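Local coordinates for P35 antigen (Borrelia burgdorferi, PDB 4ALY), which is an outer surface lipoprotein of the Lyme disease spirochaete that is needed for infection by tick bite, though its molecular role is not established, at residues E130-R133 against M134-S138; I171-G174 against F175-L179. All coordinates share one frame; numbering follows the deposited sequence.

In the fold
Interactions 1 and 2 lie on two different helices, 129-137 and 163-189, of this all-helical monomer, and their centres are about 9 Å apart. Each is a local contact within its own helix, and the C-terminal end of the first helix meets the middle of the second. Ser138 CB approaches Gly174 O, the carbonyl oxygen of the glycine in interaction 2, at 3.3 Å. Thr137 CG2 packs on Gln178 NE2 at the same distance of 3.3 Å. Farther back, Met134 touches Phe175 and Leu179. Interaction 2 is the more central, about 3 Å from the centre of the chain against about 7 Å for interaction 1.

Interaction 1. Residues E130-R133 against M134-S138; sequences EERR and MLYTS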
ATOM      1  N   GLU A 130       2.716  -8.166 -10.383  1.00 21.96           N
ATOM      2  CA  GLU A 130       3.433  -7.181  -9.550  1.00 23.93           C
ATOM      3  C   GLU A 130       2.563  -6.362  -8.579  1.00 22.00           C
ATOM      4  O   GLU A 130       2.858  -6.273  -7.369  1.00 20.51           O
ATOM      5  CB  GLU A 130       4.239  -6.235 -10.382  1.00 29.46           C
ATOM      6  CG  GLU A 130       5.726  -6.312 -10.120  1.00 40.26           C
ATOM      7  CD  GLU A 130       6.310  -4.924  -9.834  1.00 48.14           C
ATOM      8  OE1 GLU A 130       5.539  -3.940  -9.897  1.00 56.07           O
ATOM      9  OE2 GLU A 130       7.524  -4.799  -9.519  1.00 49.06           O
ATOM     10  N   GLU A 131       1.500  -5.774  -9.103  1.00 18.90           N
ATOM     11  CA  GLU A 131       0.606  -4.942  -8.334  1.00 17.20           C
ATOM     12  C   GLU A 131      -0.155  -5.755  -7.262  1.00 15.65           C
ATOM     13  O   GLU A 131      -0.311  -5.368  -6.099  1.00 15.23           O
ATOM     14  CB  GLU A 131      -0.380  -4.311  -9.292  1.00 19.02           C
ATOM     15  CG  GLU A 131       0.226  -3.213 -10.103  1.00 19.80           C
ATOM     16  CD  GLU A 131       0.734  -3.687 -11.446  1.00 22.84           C
ATOM     17  OE1 GLU A 131       0.898  -4.916 -11.719  1.00 24.64           O
ATOM     18  OE2 GLU A 131       0.988  -2.777 -12.250  1.00 24.86           O
ATOM     19  N   ARG A 132      -0.579  -6.923  -7.631  1.00 14.60           N
ATOM     20  CA  ARG A 132      -1.087  -7.798  -6.631  1.00 14.73           C
ATOM     21  C   ARG A 132      -0.073  -8.027  -5.444  1.00 13.63           C
ATOM     22  O   ARG A 132      -0.431  -7.869  -4.265  1.00 13.78           O
ATOM     23  CB  ARG A 132      -1.475  -9.071  -7.291  1.00 15.10           C
ATOM     24  CG  ARG A 132      -2.932  -9.248  -7.494  1.00 18.42           C
ATOM     25  CD  ARG A 132      -3.147 -10.724  -7.856  1.00 18.54           C
ATOM     26  NE  ARG A 132      -3.307 -10.518  -9.249  1.00 25.25           N
ATOM     27  CZ  ARG A 132      -2.720 -11.148 -10.249  1.00 20.81           C
ATOM     28  NH1 ARG A 132      -1.934 -12.209 -10.077  1.00 17.60           N
ATOM     29  NH2 ARG A 132      -3.077 -10.711 -11.445  1.00 19.51           N
ATOM     30  N   ARG A 133       1.162  -8.396  -5.762  1.00 13.49           N
ATOM     31  CA  ARG A 133       2.260  -8.600  -4.801  1.00 13.87           C
ATOM     32  C   ARG A 133       2.439  -7.371  -3.864  1.00 15.85           C
ATOM     33  O   ARG A 133       2.459  -7.505  -2.579  1.00 17.01           O
ATOM     34  CB  ARG A 133       3.579  -8.982  -5.538  1.00 13.36           C
ATOM     35  CG  ARG A 133       4.654  -9.653  -4.621  1.00 13.49           C
ATOM     36  CD  ARG A 133       5.373  -8.615  -3.734  1.00 12.13           C
ATOM     37  NE  ARG A 133       5.897  -7.521  -4.534  1.00 11.90           N
ATOM     38  CZ  ARG A 133       6.191  -6.339  -4.026  1.00 12.12           C
ATOM     39  NH1 ARG A 133       5.953  -6.143  -2.753  1.00 12.50           N
ATOM     40  NH2 ARG A 133       6.682  -5.354  -4.767  1.00 11.51           N
ATOM     41  N   MET A 134       2.463  -6.171  -4.459  1.00 18.04           N
ATOM     42  CA  MET A 134       2.613  -4.903  -3.675  1.00 18.80           C
ATOM     43  C   MET A 134       1.407  -4.784  -2.750  1.00 19.40           C
ATOM     44  O   MET A 134       1.525  -4.437  -1.608  1.00 21.04           O
ATOM     45  CB  MET A 134       2.721  -3.703  -4.602  1.00 21.45           C
ATOM     46  CG  MET A 134       4.113  -3.100  -4.727  1.00 24.76           C
ATOM     47  SD  MET A 134       4.279  -2.255  -6.300  1.00 36.47           S
ATOM     48  CE  MET A 134       6.064  -2.188  -6.547  1.00 30.31           C
ATOM     49  N   LEU A 135       0.228  -5.140  -3.221  1.00 18.69           N
ATOM     50  CA  LEU A 135      -0.891  -5.099  -2.333  1.00 17.95           C
ATOM     51  C   LEU A 135      -0.678  -6.062  -1.109  1.00 18.27           C
ATOM     52  O   LEU A 135      -1.019  -5.710   0.029  1.00 16.87           O
ATOM     53  CB  LEU A 135      -2.133  -5.497  -3.099  1.00 16.96           C
ATOM     54  CG  LEU A 135      -3.412  -5.598  -2.286  1.00 18.74           C
ATOM     55  CD1 LEU A 135      -3.771  -4.246  -1.616  1.00 16.44           C
ATOM     56  CD2 LEU A 135      -4.509  -6.082  -3.272  1.00 19.46           C
ATOM     57  N   TYR A 136      -0.132  -7.269  -1.352  1.00 17.07           N
ATOM     58  CA  TYR A 136       0.012  -8.264  -0.278  1.00 15.39           C
ATOM     59  C   TYR A 136       1.077  -7.778   0.715  1.00 16.25           C
ATOM     60  O   TYR A 136       0.899  -7.878   1.927  1.00 19.32           O
ATOM     61  CB  TYR A 136       0.421  -9.639  -0.846  1.00 14.65           C
ATOM     62  CG  TYR A 136      -0.492 -10.268  -1.884  1.00 13.83           C
ATOM     63  CD1 TYR A 136      -1.881 -10.091  -1.850  1.00 13.98           C
ATOM     64  CD2 TYR A 136       0.034 -11.047  -2.911  1.00 13.86           C
ATOM     65  CE1 TYR A 136      -2.719 -10.700  -2.776  1.00 12.61           C
ATOM     66  CE2 TYR A 136      -0.779 -11.618  -3.876  1.00 13.54           C
ATOM     67  CZ  TYR A 136      -2.178 -11.463  -3.779  1.00 13.59           C
ATOM     68  OH  TYR A 136      -3.020 -12.062  -4.721  1.00 13.12           O
ATOM     69  N   THR A 137       2.179  -7.257   0.187  1.00 16.09           N
ATOM     70  CA  THR A 137       3.207  -6.638   0.967  1.00 16.81           C
ATOM     71  C   THR A 137       2.658  -5.481   1.816  1.00 18.71           C
ATOM     72  O   THR A 137       3.151  -5.277   2.943  1.00 18.52           O
ATOM     73  CB  THR A 137       4.322  -6.150   0.037  1.00 17.61           C
ATOM     74  OG1 THR A 137       4.831  -7.283  -0.666  1.00 19.40           O
ATOM     75  CG2 THR A 137       5.459  -5.533   0.771  1.00 17.79           C
ATOM     76  N   SER A 138       1.595  -4.807   1.345  1.00 16.57           N
ATOM     77  CA  SER A 138       1.093  -3.627   2.049  1.00 15.91           C
ATOM     78  C   SER A 138       0.433  -4.057   3.319  1.00 16.48           C
ATOM     79  O   SER A 138       0.136  -3.249   4.216  1.00 18.07           O
ATOM     80  CB  SER A 138       0.149  -2.798   1.154  1.00 14.52           C
ATOM     81  OG  SER A 138      -1.182  -3.292   1.152  1.00 15.03           O
TER
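Arg133 bends its side chain forward across Met134, its NH2 lying 3.4 Å from Met134 CG, on the short helix 129-137 of this all-helical fold. With CG anti to the backbone N (chi1 -161°) and bends at chi2 and chi3, the chain curls round until the guanidinium lies beside Thr137, one turn on. Met134 CB sits over one guanidinium face, toward its rim, while Thr137 OG1 meets the edge in plane. There Arg133 NH1 donates to Thr137 OG1 at 2.6 Å, with an N-H...O angle of 145°. The other end of the group, NH2, forms a salt bridge with Glu182 of helix 163-189, and Thr137 OG1 is also hydrogen-bonded to Asp93, so the pair ties this helix to two others. Met134 extends past Arg133 to bring CE within 3.8 Å of Glu130 OE1.

Arg132 and Tyr136 run side by side in the same direction on another side of the helix, guanidinium and ring planes 57° apart. Both reach Glu98, Arg132 NH1 by a salt bridge and Tyr136 OH by a hydrogen bond, and Arg132 NH2 also donates to Phe123 O. Arg132 CD packs against Tyr136 OH at 3.4 Å. The carbonyl oxygen Arg132 O accepts from Tyr136 N and also lies over the centre of the Tyr136 ring, 3.3 Å above its plane.

Interaction 2. Residues I171-G174 against F175-L179; sequences INRG and FSIQL
A wider, pi-type turn at 171-174 interrupts the regular alpha-helical pattern of helix 163-189, and its carbonyl oxygens are met by the side chains of the following turn. Ile171 O is gripped by Ser176 OG, which donates to it at 2.8 Å, the hydroxyl lying in the carbonyl plane on a lone pair, with a C=O...O angle of 136°. This bond spans five residues and is made by a side chain. Placing OG beside its own backbone N (chi1 -70°) turns the Ser176 hydroxyl back along the helix, where OG also comes within 3.1 Å of Asn172 O.

Phe175 approaches the same Ile171 oxygen with its ring edge: Phe175 CD2 is 3.4 Å from Ile171 O, which lies near the ring plane. The apolar contact of Ile171 CG2 with Phe175 CD2, at 4.3 Å, adds to this. Leu179 CB stands above one face of the ring, nearer its border than its middle, and Phe115 meets Phe175 edge-to-face.

Farther round the helix, Arg173 and Ile177 run alongside each other in one direction, with Arg173 CG 4.0 Å from Ile177 CD1. Arg173 NH2 makes a salt bridge with Asp223 and a hydrogen bond with Asn252. Ile177 CG1 rests against Arg173 O. Bonding from i to i+4 returns with Ile177 N to Arg173 O, long at 3.3 Å, continues with a weak bond from Gln178 N to Gly174 O at 3.4 Å, and is of normal length by Leu179 N to Phe175 O at 2.9 Å. The arrangement is that of a pi-type turn set within an alpha-helix.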
ATOM      1  N   ILE A 171      -6.667  -0.471  -3.836  1.00 18.81           N
ATOM      2  CA  ILE A 171      -5.732   0.041  -4.802  1.00 20.98           C
ATOM      3  C   ILE A 171      -5.241   1.450  -4.478  1.00 21.89           C
ATOM      4  O   ILE A 171      -4.044   1.711  -4.482  1.00 23.76           O
ATOM      5  CB  ILE A 171      -6.365  -0.057  -6.195  1.00 22.41           C
ATOM      6  CG1 ILE A 171      -6.551  -1.572  -6.464  1.00 21.89           C
ATOM      7  CG2 ILE A 171      -5.510   0.719  -7.224  1.00 19.95           C
ATOM      8  CD1 ILE A 171      -7.060  -1.911  -7.840  1.00 26.12           C
ATOM      9  N   ASN A 172      -6.160   2.338  -4.171  1.00 21.05           N
ATOM     10  CA  ASN A 172      -5.809   3.736  -4.016  1.00 22.14           C
ATOM     11  C   ASN A 172      -5.309   3.972  -2.624  1.00 25.00           C
ATOM     12  O   ASN A 172      -4.528   4.914  -2.440  1.00 24.43           O
ATOM     13  CB  ASN A 172      -7.015   4.613  -4.285  1.00 23.25           C
ATOM     14  CG  ASN A 172      -7.514   4.496  -5.726  1.00 24.70           C
ATOM     15  OD1 ASN A 172      -7.450   5.455  -6.429  1.00 28.15           O
ATOM     16  ND2 ASN A 172      -7.964   3.322  -6.160  1.00 21.43           N
ATOM     17  N   ARG A 173      -5.727   3.108  -1.666  1.00 21.44           N
ATOM     18  CA  ARG A 173      -5.139   3.126  -0.350  1.00 19.97           C
ATOM     19  C   ARG A 173      -3.961   2.112  -0.181  1.00 19.79           C
ATOM     20  O   ARG A 173      -2.811   2.536  -0.171  1.00 21.25           O
ATOM     21  CB  ARG A 173      -6.161   3.170   0.848  1.00 17.50           C
ATOM     22  CG  ARG A 173      -5.458   2.945   2.174  1.00 17.52           C
ATOM     23  CD  ARG A 173      -5.734   3.774   3.442  1.00 18.55           C
ATOM     24  NE  ARG A 173      -6.946   3.381   4.114  1.00 18.81           N
ATOM     25  CZ  ARG A 173      -7.125   3.353   5.435  1.00 19.73           C
ATOM     26  NH1 ARG A 173      -6.161   3.659   6.295  1.00 19.52           N
ATOM     27  NH2 ARG A 173      -8.317   2.997   5.895  1.00 19.45           N
ATOM     28  N   GLY A 174      -4.218   0.807  -0.056  1.00 18.46           N
ATOM     29  CA  GLY A 174      -3.159  -0.135   0.349  1.00 17.46           C
ATOM     30  C   GLY A 174      -2.082  -0.295  -0.696  1.00 18.56           C
ATOM     31  O   GLY A 174      -0.861  -0.102  -0.391  1.00 18.71           O
ATOM     32  N   PHE A 175      -2.499  -0.577  -1.939  1.00 17.47           N
ATOM     33  CA  PHE A 175      -1.513  -0.648  -3.024  1.00 17.68           C
ATOM     34  C   PHE A 175      -0.715   0.671  -3.078  1.00 19.89           C
ATOM     35  O   PHE A 175       0.535   0.639  -3.135  1.00 22.22           O
ATOM     36  CB  PHE A 175      -2.138  -1.005  -4.357  1.00 16.45           C
ATOM     37  CG  PHE A 175      -1.249  -0.730  -5.526  1.00 17.14           C
ATOM     38  CD1 PHE A 175      -0.322  -1.685  -5.960  1.00 16.83           C
ATOM     39  CD2 PHE A 175      -1.332   0.474  -6.201  1.00 16.51           C
ATOM     40  CE1 PHE A 175       0.490  -1.417  -7.043  1.00 16.55           C
ATOM     41  CE2 PHE A 175      -0.501   0.772  -7.274  1.00 16.46           C
ATOM     42  CZ  PHE A 175       0.416  -0.175  -7.700  1.00 16.66           C
ATOM     43  N   SER A 176      -1.382   1.830  -2.995  1.00 18.72           N
ATOM     44  CA  SER A 176      -0.659   3.080  -3.393  1.00 17.81           C
ATOM     45  C   SER A 176       0.464   3.411  -2.424  1.00 16.92           C
ATOM     46  O   SER A 176       1.484   3.915  -2.821  1.00 17.02           O
ATOM     47  CB  SER A 176      -1.643   4.246  -3.494  1.00 17.92           C
ATOM     48  OG  SER A 176      -2.462   4.052  -4.606  1.00 19.42           O
ATOM     49  N   ILE A 177       0.235   3.143  -1.135  1.00 17.85           N
ATOM     50  CA  ILE A 177       1.182   3.430  -0.037  1.00 17.59           C
ATOM     51  C   ILE A 177       2.453   2.551  -0.147  1.00 19.31           C
ATOM     52  O   ILE A 177       3.599   3.037   0.018  1.00 19.60           O
ATOM     53  CB  ILE A 177       0.530   3.116   1.302  1.00 17.23           C
ATOM     54  CG1 ILE A 177      -0.716   4.012   1.540  1.00 16.70           C
ATOM     55  CG2 ILE A 177       1.579   3.208   2.415  1.00 17.20           C
ATOM     56  CD1 ILE A 177      -1.525   3.576   2.744  1.00 15.02           C
ATOM     57  N   GLN A 178       2.228   1.247  -0.387  1.00 18.66           N
ATOM     58  CA  GLN A 178       3.290   0.295  -0.619  1.00 19.54           C
ATOM     59  C   GLN A 178       4.112   0.659  -1.879  1.00 20.09           C
ATOM     60  O   GLN A 178       5.325   0.817  -1.769  1.00 21.45           O
ATOM     61  CB  GLN A 178       2.728  -1.134  -0.686  1.00 18.77           C
ATOM     62  CG  GLN A 178       3.798  -2.173  -0.659  1.00 17.14           C
ATOM     63  CD  GLN A 178       4.632  -2.102   0.630  1.00 18.88           C
ATOM     64  OE1 GLN A 178       4.100  -1.900   1.743  1.00 16.48           O
ATOM     65  NE2 GLN A 178       5.957  -2.252   0.476  1.00 19.21           N
ATOM     66  N   LEU A 179       3.461   0.852  -3.037  1.00 20.19           N
ATOM     67  CA  LEU A 179       4.139   1.381  -4.238  1.00 20.46           C
ATOM     68  C   LEU A 179       4.980   2.617  -3.919  1.00 22.52           C
ATOM     69  O   LEU A 179       6.152   2.713  -4.339  1.00 21.87           O
ATOM     70  CB  LEU A 179       3.124   1.743  -5.334  1.00 20.41           C
ATOM     71  CG  LEU A 179       3.694   2.514  -6.537  1.00 21.98           C
ATOM     72  CD1 LEU A 179       4.741   1.705  -7.324  1.00 21.35           C
ATOM     73  CD2 LEU A 179       2.586   2.940  -7.492  1.00 22.20           C
TER